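Local coordinates for putative phosphoribosyltransferase (PDB 5VOG), which binds the alarmone ppGpp and is probably a type I phosphoribosyltransferase, although its substrates are not established, at residues K37-I42 with R97-L102. Sequence-based numbering, arbitrary orientation.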
loop_
_atom_site.group_PDB
_atom_site.type_symbol
_atom_site.label_atom_id
_atom_site.label_comp_id
_atom_site.label_asym_id
_atom_site.label_seq_id
_atom_site.Cartn_x
_atom_site.Cartn_y
_atom_site.Cartn_z
ATOM N N LYS A 37 -13.437 -3.516 17.897
ATOM C CA LYS A 37 -12.805 -4.448 16.969
ATOM C C LYS A 37 -13.137 -4.013 15.548
ATOM O O LYS A 37 -14.295 -4.085 15.124
ATOM C CB LYS A 37 -13.273 -5.878 17.225
ATOM C CG LYS A 37 -12.736 -6.892 16.208
ATOM C CD LYS A 37 -11.244 -7.147 16.399
ATOM C CE LYS A 37 -10.718 -8.202 15.432
ATOM N NZ LYS A 37 -10.678 -7.700 14.030
ATOM N N TYR A 38 -12.129 -3.563 14.811
ATOM C CA TYR A 38 -12.356 -3.153 13.437
ATOM C C TYR A 38 -12.373 -4.371 12.525
ATOM O O TYR A 38 -11.696 -5.374 12.772
ATOM C CB TYR A 38 -11.302 -2.130 12.997
ATOM C CG TYR A 38 -11.559 -0.812 13.684
ATOM C CD1 TYR A 38 -12.482 0.087 13.170
ATOM C CD2 TYR A 38 -10.934 -0.502 14.886
ATOM C CE1 TYR A 38 -12.756 1.282 13.821
ATOM C CE2 TYR A 38 -11.195 0.681 15.538
ATOM C CZ TYR A 38 -12.105 1.570 15.007
ATOM O OH TYR A 38 -12.364 2.750 15.678
ATOM N N ASP A 39 -13.198 -4.283 11.483
ATOM C CA ASP A 39 -13.410 -5.377 10.549
ATOM C C ASP A 39 -12.607 -5.224 9.272
ATOM O O ASP A 39 -12.354 -6.227 8.592
ATOM C CB ASP A 39 -14.903 -5.484 10.219
ATOM C CG ASP A 39 -15.744 -5.729 11.453
ATOM O OD1 ASP A 39 -15.568 -6.798 12.079
ATOM O OD2 ASP A 39 -16.561 -4.850 11.817
ATOM N N ALA A 40 -12.183 -4.007 8.950
ATOM C CA ALA A 40 -11.396 -3.744 7.756
ATOM C C ALA A 40 -10.739 -2.382 7.911
ATOM O O ALA A 40 -11.193 -1.544 8.699
ATOM C CB ALA A 40 -12.263 -3.774 6.494
ATOM N N MET A 41 -9.654 -2.183 7.164
ATOM C CA MET A 41 -9.005 -0.889 7.012
ATOM C C MET A 41 -9.402 -0.282 5.674
ATOM O O MET A 41 -9.675 -1.000 4.708
ATOM C CB MET A 41 -7.477 -1.017 7.072
ATOM C CG MET A 41 -6.937 -1.246 8.469
ATOM S SD MET A 41 -5.142 -1.472 8.467
ATOM C CE MET A 41 -5.013 -3.256 8.309
ATOM N N ILE A 42 -9.438 1.046 5.626
ATOM C CA ILE A 42 -9.524 1.781 4.367
ATOM C C ILE A 42 -8.282 2.662 4.313
ATOM O O ILE A 42 -8.205 3.692 5.001
ATOM C CB ILE A 42 -10.810 2.607 4.250
ATOM C CG1 ILE A 42 -12.037 1.694 4.364
ATOM C CG2 ILE A 42 -10.822 3.394 2.937
ATOM C CD1 ILE A 42 -13.352 2.441 4.453
ATOM N N ARG A 97 -21.129 -3.567 4.995
ATOM C CA ARG A 97 -22.302 -2.873 5.506
ATOM C C ARG A 97 -22.477 -3.167 6.990
ATOM O O ARG A 97 -22.452 -4.327 7.413
ATOM C CB ARG A 97 -23.559 -3.283 4.734
ATOM C CG ARG A 97 -24.820 -2.599 5.242
ATOM C CD ARG A 97 -26.062 -3.020 4.464
ATOM N NE ARG A 97 -25.980 -2.649 3.052
ATOM C CZ ARG A 97 -26.293 -1.449 2.572
ATOM N NH1 ARG A 97 -26.708 -0.488 3.390
ATOM N NH2 ARG A 97 -26.190 -1.208 1.272
ATOM N N GLY A 98 -22.642 -2.111 7.781
ATOM C CA GLY A 98 -22.808 -2.277 9.212
ATOM C C GLY A 98 -21.569 -2.708 9.960
ATOM O O GLY A 98 -21.674 -3.086 11.128
ATOM N N LYS A 99 -20.401 -2.659 9.329
ATOM C CA LYS A 99 -19.153 -3.082 9.947
ATOM C C LYS A 99 -18.367 -1.877 10.455
ATOM O O LYS A 99 -18.704 -0.720 10.195
ATOM C CB LYS A 99 -18.305 -3.882 8.952
ATOM C CG LYS A 99 -18.962 -5.160 8.465
ATOM C CD LYS A 99 -19.250 -6.089 9.628
ATOM C CE LYS A 99 -19.835 -7.414 9.170
ATOM N NZ LYS A 99 -20.063 -8.326 10.327
ATOM N N ASN A 100 -17.295 -2.170 11.188
ATOM C CA ASN A 100 -16.391 -1.155 11.712
ATOM C C ASN A 100 -15.197 -1.033 10.774
ATOM O O ASN A 100 -14.523 -2.031 10.501
ATOM C CB ASN A 100 -15.911 -1.524 13.116
ATOM C CG ASN A 100 -17.043 -1.639 14.105
ATOM O OD1 ASN A 100 -18.023 -0.907 14.021
ATOM N ND2 ASN A 100 -16.916 -2.562 15.050
ATOM N N VAL A 101 -14.920 0.179 10.294
ATOM C CA VAL A 101 -13.817 0.388 9.358
ATOM C C VAL A 101 -12.850 1.418 9.925
ATOM O O VAL A 101 -13.259 2.418 10.530
ATOM C CB VAL A 101 -14.317 0.797 7.955
ATOM C CG1 VAL A 101 -15.116 -0.351 7.319
ATOM C CG2 VAL A 101 -15.129 2.078 8.002
ATOM N N LEU A 102 -11.556 1.161 9.730
ATOM C CA LEU A 102 -10.468 1.986 10.250
ATOM C C LEU A 102 -9.774 2.658 9.070
ATOM O O LEU A 102 -9.107 1.990 8.272
ATOM C CB LEU A 102 -9.471 1.141 11.046
ATOM C CG LEU A 102 -8.310 1.910 11.674
ATOM C CD1 LEU A 102 -8.835 2.825 12.788
ATOM C CD2 LEU A 102 -7.232 0.962 12.192
#
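Asn100 is held by three hydrogen bonds to the loop that leads into strand 40-45. Its amide ND2 donates to Lys37 O at 3.0 Å. The bond is nearly straight, and the acceptor lies in the amide plane, although the donor sits above the plane of the carbonyl. Asn100 N donates to Asp39 OD2 at 2.8 Å and uses the anti lone pair of that oxygen. Asp39 CG stands beside its own backbone N (chi1 -59°), which puts it 3.9 Å from Asn100 N. Asn100 O accepts from Asp39 N at 2.8 Å and, weakly, from Ala40 N. The amide oxygen OD1 accepts from Thr128 N.

Regular parallel pairing follows. Leu102 N bonds to Ala40 O at 2.9 Å, and Leu102 O accepts from Ile42 N at 2.8 Å. These bonds join two neighbouring central strands of the mixed sheet, as in the type I phosphoribosyltransferase fold.

Apolar contacts flank the pairing. Leu102 CB lies over one face of the Tyr38 ring, 4.1 Å from its centroid, in a CH-pi contact; Ile31 of helix 17-33 touches both side chains. Ile42 CD1 meets Val101 CG2 at 4.0 Å.

Asp39 thus grips the backbone of Asn100 twice, with its carboxylate at N and its own N at O. The backbone N and O and both polar amide atoms of Asn100 all have partners, next to the Ala40-Val101 bridge.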